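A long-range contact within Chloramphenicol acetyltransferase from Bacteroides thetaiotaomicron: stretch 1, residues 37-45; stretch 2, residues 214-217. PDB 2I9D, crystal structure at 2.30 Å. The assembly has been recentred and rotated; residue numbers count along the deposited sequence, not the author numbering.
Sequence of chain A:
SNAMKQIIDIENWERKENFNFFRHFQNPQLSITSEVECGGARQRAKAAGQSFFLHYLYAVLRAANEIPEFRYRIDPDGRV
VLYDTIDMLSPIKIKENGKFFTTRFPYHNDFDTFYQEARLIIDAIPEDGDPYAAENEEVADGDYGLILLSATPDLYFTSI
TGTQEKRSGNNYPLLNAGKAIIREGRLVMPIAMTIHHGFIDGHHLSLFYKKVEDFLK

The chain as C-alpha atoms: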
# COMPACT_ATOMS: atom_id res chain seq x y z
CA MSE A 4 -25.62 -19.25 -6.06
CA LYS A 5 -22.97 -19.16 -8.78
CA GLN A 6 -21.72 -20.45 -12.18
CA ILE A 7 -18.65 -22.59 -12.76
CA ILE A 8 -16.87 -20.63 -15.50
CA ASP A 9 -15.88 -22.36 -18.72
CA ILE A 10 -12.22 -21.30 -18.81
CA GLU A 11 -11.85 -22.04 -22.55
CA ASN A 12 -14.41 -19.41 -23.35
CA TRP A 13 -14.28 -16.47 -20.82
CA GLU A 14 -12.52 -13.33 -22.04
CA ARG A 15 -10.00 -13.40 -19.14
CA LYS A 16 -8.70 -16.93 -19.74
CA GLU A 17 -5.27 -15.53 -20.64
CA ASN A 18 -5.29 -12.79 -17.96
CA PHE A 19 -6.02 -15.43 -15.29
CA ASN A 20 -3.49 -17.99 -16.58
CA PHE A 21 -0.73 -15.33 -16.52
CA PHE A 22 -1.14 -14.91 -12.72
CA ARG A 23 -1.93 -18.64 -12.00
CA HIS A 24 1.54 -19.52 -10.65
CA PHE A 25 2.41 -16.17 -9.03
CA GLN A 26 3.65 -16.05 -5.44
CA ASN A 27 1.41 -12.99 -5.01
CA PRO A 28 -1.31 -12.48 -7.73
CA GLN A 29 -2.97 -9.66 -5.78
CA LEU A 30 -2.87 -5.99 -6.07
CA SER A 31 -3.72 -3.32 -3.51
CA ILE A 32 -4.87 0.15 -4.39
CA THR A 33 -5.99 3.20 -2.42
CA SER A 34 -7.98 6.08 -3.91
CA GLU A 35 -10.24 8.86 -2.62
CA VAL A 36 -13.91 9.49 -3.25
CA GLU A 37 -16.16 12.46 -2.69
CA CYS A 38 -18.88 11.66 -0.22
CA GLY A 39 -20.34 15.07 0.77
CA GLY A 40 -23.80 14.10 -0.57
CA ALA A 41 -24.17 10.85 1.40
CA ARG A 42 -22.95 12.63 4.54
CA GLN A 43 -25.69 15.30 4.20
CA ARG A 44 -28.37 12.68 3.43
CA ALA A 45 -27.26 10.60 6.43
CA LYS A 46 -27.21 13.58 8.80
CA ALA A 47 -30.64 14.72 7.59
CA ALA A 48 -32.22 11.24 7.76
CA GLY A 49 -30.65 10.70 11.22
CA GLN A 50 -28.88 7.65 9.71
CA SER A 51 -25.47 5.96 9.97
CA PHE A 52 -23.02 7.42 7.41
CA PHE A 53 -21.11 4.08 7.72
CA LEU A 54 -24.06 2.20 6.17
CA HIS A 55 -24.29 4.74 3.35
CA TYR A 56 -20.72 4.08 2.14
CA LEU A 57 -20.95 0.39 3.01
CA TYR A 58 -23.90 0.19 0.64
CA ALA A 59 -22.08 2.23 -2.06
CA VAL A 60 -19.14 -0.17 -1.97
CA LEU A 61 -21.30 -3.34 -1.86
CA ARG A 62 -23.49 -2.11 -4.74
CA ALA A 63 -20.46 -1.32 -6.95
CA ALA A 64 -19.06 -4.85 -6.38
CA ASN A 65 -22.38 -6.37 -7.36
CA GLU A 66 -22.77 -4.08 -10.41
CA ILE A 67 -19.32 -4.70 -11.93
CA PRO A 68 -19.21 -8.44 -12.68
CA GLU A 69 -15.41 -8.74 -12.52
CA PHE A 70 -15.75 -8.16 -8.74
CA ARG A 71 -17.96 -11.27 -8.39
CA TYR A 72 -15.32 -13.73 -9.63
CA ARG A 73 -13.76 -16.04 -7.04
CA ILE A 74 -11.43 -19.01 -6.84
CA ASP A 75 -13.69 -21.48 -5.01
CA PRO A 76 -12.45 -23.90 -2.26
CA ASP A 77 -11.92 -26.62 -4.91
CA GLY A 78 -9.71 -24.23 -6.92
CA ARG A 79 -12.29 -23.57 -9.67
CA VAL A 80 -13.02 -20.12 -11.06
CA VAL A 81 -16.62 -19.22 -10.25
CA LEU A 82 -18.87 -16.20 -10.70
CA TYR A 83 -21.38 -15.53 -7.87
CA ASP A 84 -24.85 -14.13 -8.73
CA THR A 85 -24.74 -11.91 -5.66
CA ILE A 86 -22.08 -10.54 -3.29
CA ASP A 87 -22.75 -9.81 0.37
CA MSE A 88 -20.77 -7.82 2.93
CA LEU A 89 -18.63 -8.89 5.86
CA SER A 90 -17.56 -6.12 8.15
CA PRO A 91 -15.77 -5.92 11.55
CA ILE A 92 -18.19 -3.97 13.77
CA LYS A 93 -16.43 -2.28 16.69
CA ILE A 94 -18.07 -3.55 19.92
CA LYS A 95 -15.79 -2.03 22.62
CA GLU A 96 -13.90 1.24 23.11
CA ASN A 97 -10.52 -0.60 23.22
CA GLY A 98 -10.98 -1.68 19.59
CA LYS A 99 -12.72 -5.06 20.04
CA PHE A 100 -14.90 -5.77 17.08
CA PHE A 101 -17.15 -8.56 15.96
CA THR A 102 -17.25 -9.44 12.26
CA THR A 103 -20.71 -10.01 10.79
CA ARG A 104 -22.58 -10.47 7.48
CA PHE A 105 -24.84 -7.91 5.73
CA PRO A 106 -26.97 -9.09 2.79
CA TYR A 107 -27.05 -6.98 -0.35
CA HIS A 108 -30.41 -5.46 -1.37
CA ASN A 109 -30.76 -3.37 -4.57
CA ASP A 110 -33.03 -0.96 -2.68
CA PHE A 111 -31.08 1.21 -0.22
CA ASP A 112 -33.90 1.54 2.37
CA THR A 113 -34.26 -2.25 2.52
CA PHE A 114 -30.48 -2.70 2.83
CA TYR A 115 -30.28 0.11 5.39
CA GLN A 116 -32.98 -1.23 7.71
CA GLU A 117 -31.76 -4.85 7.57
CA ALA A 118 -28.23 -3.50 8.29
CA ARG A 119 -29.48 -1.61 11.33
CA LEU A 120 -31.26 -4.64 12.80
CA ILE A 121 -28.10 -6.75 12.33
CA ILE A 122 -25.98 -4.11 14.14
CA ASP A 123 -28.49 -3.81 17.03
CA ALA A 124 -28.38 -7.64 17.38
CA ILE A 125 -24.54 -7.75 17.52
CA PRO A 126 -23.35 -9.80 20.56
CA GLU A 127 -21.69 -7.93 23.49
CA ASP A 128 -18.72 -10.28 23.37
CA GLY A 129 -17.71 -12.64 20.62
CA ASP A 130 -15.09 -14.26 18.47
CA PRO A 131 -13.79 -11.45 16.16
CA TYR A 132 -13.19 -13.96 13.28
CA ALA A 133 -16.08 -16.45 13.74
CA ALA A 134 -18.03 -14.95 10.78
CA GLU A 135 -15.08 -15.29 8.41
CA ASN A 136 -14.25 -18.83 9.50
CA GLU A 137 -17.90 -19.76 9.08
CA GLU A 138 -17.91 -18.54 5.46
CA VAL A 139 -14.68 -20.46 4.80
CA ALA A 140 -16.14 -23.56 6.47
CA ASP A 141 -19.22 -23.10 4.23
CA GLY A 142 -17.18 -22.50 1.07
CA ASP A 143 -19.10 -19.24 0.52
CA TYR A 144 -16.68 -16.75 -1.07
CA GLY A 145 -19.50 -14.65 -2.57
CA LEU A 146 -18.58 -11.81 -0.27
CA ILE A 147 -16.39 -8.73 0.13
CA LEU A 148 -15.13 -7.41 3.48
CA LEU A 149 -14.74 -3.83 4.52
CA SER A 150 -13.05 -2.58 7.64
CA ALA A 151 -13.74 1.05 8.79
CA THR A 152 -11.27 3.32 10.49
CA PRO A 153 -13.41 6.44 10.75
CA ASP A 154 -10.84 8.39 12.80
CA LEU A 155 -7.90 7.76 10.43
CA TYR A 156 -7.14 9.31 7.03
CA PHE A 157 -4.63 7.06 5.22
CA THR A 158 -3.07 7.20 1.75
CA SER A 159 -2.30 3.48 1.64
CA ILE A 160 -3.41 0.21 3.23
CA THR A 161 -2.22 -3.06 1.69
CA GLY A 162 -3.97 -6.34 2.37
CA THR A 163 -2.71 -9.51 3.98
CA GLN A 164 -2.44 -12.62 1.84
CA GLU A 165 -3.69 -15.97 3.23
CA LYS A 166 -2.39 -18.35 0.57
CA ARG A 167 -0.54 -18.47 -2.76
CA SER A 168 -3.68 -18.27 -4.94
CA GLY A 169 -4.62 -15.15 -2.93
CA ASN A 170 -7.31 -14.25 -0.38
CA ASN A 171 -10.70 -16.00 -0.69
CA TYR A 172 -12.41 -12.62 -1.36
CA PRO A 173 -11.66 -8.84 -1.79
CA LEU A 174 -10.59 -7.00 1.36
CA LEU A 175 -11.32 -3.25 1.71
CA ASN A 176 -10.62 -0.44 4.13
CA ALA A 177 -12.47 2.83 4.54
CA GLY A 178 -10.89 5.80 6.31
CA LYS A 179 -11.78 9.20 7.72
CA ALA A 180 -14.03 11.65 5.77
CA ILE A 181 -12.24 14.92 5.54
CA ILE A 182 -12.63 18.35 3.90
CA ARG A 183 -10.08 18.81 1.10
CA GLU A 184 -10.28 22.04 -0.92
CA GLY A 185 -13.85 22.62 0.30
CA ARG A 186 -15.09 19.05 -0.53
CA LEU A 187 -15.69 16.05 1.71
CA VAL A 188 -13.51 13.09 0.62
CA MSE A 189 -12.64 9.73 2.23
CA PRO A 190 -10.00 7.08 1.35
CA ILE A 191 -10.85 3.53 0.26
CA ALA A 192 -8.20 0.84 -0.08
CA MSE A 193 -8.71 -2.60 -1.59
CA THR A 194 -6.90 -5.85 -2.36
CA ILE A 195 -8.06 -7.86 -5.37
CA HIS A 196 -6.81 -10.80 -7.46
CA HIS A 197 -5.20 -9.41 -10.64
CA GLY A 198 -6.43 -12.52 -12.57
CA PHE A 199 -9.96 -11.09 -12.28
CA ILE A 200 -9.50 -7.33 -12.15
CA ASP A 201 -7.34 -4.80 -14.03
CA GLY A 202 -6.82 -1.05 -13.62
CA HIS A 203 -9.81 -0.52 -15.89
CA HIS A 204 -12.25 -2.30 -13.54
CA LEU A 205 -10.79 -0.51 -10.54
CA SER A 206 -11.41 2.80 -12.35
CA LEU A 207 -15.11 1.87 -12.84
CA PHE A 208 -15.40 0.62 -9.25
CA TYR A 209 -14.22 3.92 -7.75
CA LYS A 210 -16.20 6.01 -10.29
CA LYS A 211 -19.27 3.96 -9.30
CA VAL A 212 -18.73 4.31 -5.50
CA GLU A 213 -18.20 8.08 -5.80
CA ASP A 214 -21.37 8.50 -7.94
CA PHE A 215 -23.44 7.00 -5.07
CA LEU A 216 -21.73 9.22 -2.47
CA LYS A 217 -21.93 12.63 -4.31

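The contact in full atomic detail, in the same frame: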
# COMPACT_ATOMS: atom_id res chain seq x y z
N GLU A 37 -15.29 11.45 -3.27
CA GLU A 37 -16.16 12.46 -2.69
C GLU A 37 -17.35 11.77 -2.10
O GLU A 37 -17.85 10.80 -2.66
CB GLU A 37 -16.62 13.46 -3.75
CG GLU A 37 -15.61 14.54 -3.96
CD GLU A 37 -16.08 15.60 -4.96
OE1 GLU A 37 -17.30 15.90 -4.99
OE2 GLU A 37 -15.21 16.13 -5.69
N CYS A 38 -17.79 12.28 -0.96
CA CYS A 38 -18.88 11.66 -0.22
C CYS A 38 -19.69 12.70 0.55
O CYS A 38 -20.40 12.35 1.51
CB CYS A 38 -18.30 10.60 0.74
SG CYS A 38 -16.98 11.22 1.78
N GLY A 39 -19.59 13.97 0.15
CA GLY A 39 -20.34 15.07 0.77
C GLY A 39 -21.86 14.87 0.74
O GLY A 39 -22.54 15.10 1.74
N GLY A 40 -22.38 14.42 -0.41
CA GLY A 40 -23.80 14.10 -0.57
C GLY A 40 -24.33 13.09 0.45
O GLY A 40 -25.27 13.40 1.21
N ALA A 41 -23.74 11.89 0.46
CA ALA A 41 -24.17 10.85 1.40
C ALA A 41 -24.05 11.30 2.86
O ALA A 41 -24.88 10.94 3.67
CB ALA A 41 -23.42 9.56 1.17
N ARG A 42 -23.06 12.12 3.18
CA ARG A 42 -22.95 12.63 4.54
C ARG A 42 -24.11 13.56 4.93
O ARG A 42 -24.61 13.50 6.06
CB ARG A 42 -21.62 13.31 4.80
CG ARG A 42 -21.04 12.78 6.09
CD ARG A 42 -20.36 13.78 6.99
NE ARG A 42 -19.38 13.07 7.84
CZ ARG A 42 -19.67 12.28 8.87
NH1 ARG A 42 -20.95 12.06 9.24
NH2 ARG A 42 -18.68 11.69 9.55
N GLN A 43 -24.50 14.44 4.00
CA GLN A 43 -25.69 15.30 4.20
C GLN A 43 -26.98 14.49 4.34
O GLN A 43 -27.73 14.69 5.30
CB GLN A 43 -25.83 16.33 3.07
CG GLN A 43 -25.13 17.65 3.37
CD GLN A 43 -23.79 17.78 2.64
OE1 GLN A 43 -23.72 18.42 1.57
NE2 GLN A 43 -22.73 17.17 3.21
N ARG A 44 -27.22 13.59 3.39
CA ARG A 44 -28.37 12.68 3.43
C ARG A 44 -28.46 11.88 4.71
O ARG A 44 -29.56 11.69 5.22
CB ARG A 44 -28.34 11.72 2.24
CG ARG A 44 -28.38 12.43 0.93
CD ARG A 44 -28.74 11.50 -0.20
NE ARG A 44 -27.62 10.64 -0.59
CZ ARG A 44 -26.64 11.00 -1.40
NH1 ARG A 44 -26.61 12.23 -1.92
NH2 ARG A 44 -25.68 10.13 -1.70
N ALA A 45 -27.31 11.40 5.20
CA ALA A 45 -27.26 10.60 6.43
C ALA A 45 -27.60 11.46 7.64
O ALA A 45 -28.41 11.07 8.48
CB ALA A 45 -25.87 9.95 6.62
N ASP A 214 -20.03 8.15 -7.44
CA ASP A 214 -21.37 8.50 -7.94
C ASP A 214 -22.46 8.33 -6.88
O ASP A 214 -23.33 9.19 -6.79
CB ASP A 214 -21.76 7.73 -9.23
CG ASP A 214 -20.96 8.15 -10.47
OD1 ASP A 214 -20.27 9.21 -10.44
OD2 ASP A 214 -21.01 7.40 -11.50
N PHE A 215 -22.42 7.25 -6.10
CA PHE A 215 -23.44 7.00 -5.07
C PHE A 215 -23.28 7.95 -3.89
O PHE A 215 -24.26 8.24 -3.19
CB PHE A 215 -23.40 5.55 -4.52
CG PHE A 215 -23.62 4.45 -5.56
CD1 PHE A 215 -24.73 4.45 -6.40
CD2 PHE A 215 -22.72 3.36 -5.64
CE1 PHE A 215 -24.93 3.41 -7.36
CE2 PHE A 215 -22.91 2.33 -6.58
CZ PHE A 215 -24.02 2.36 -7.45
N LEU A 216 -22.06 8.43 -3.67
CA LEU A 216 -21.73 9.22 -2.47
C LEU A 216 -21.71 10.78 -2.61
O LEU A 216 -21.96 11.46 -1.61
CB LEU A 216 -20.46 8.68 -1.80
CG LEU A 216 -20.48 7.22 -1.30
CD1 LEU A 216 -19.08 6.81 -0.85
CD2 LEU A 216 -21.50 6.99 -0.18
N LYS A 217 -21.39 11.31 -3.80
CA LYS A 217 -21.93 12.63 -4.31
C LYS A 217 -21.51 13.95 -3.62
O LYS A 217 -22.33 14.59 -2.99
CB LYS A 217 -23.48 12.63 -4.37
CG LYS A 217 -24.13 11.24 -4.60
CD LYS A 217 -25.63 11.27 -4.91
CE LYS A 217 -25.92 11.56 -6.40
NZ LYS A 217 -27.39 11.74 -6.65
OXT LYS A 217 -20.39 14.45 -3.68

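The contact joins the start of a helix (from residue 39) and the two residues before it to the chain's C-terminus, and buries 348 Å² over both sides. Ala 41 N donates to Leu 216 O at 2.8 Å with an N-H...O angle of 166°, a hydrogen bond. The donor is free because intrahelical backbone bonds begin one residue later, with Arg 42 N to Cys 38 O at 3.1 Å. Leu 216 O also receives a CA-H...O contact from Cys 38 CA at 3.4 Å. Gly 40 N to Lys 217 O, 2.6 Å at 123°, is a weak hydrogen bond to a less certainly placed oxygen. An ideal CB on Gly 40 would clash with Leu 216 O at 3.0 Å, so glycine suits this place.

Apolar packing adjoins this carbonyl. Leu 216, buried with chi1 m and chi2 t, places CD2 3.5 Å from Ala 41 CB and CB 3.8 Å from Cys 38 CB; the small alanine side chain, pointing toward the other stretch, suits this fit.

At the periphery, Arg 44 NH2 lies 2.8 Å from Phe 215 O, but the angle is too poor for a hydrogen bond. Arg 44 NH1 lies 3.3 Å from Lys 217 CD. Glu 37 OE1 and Lys 217 OXT, like charges 3.7 Å apart, offer no attraction.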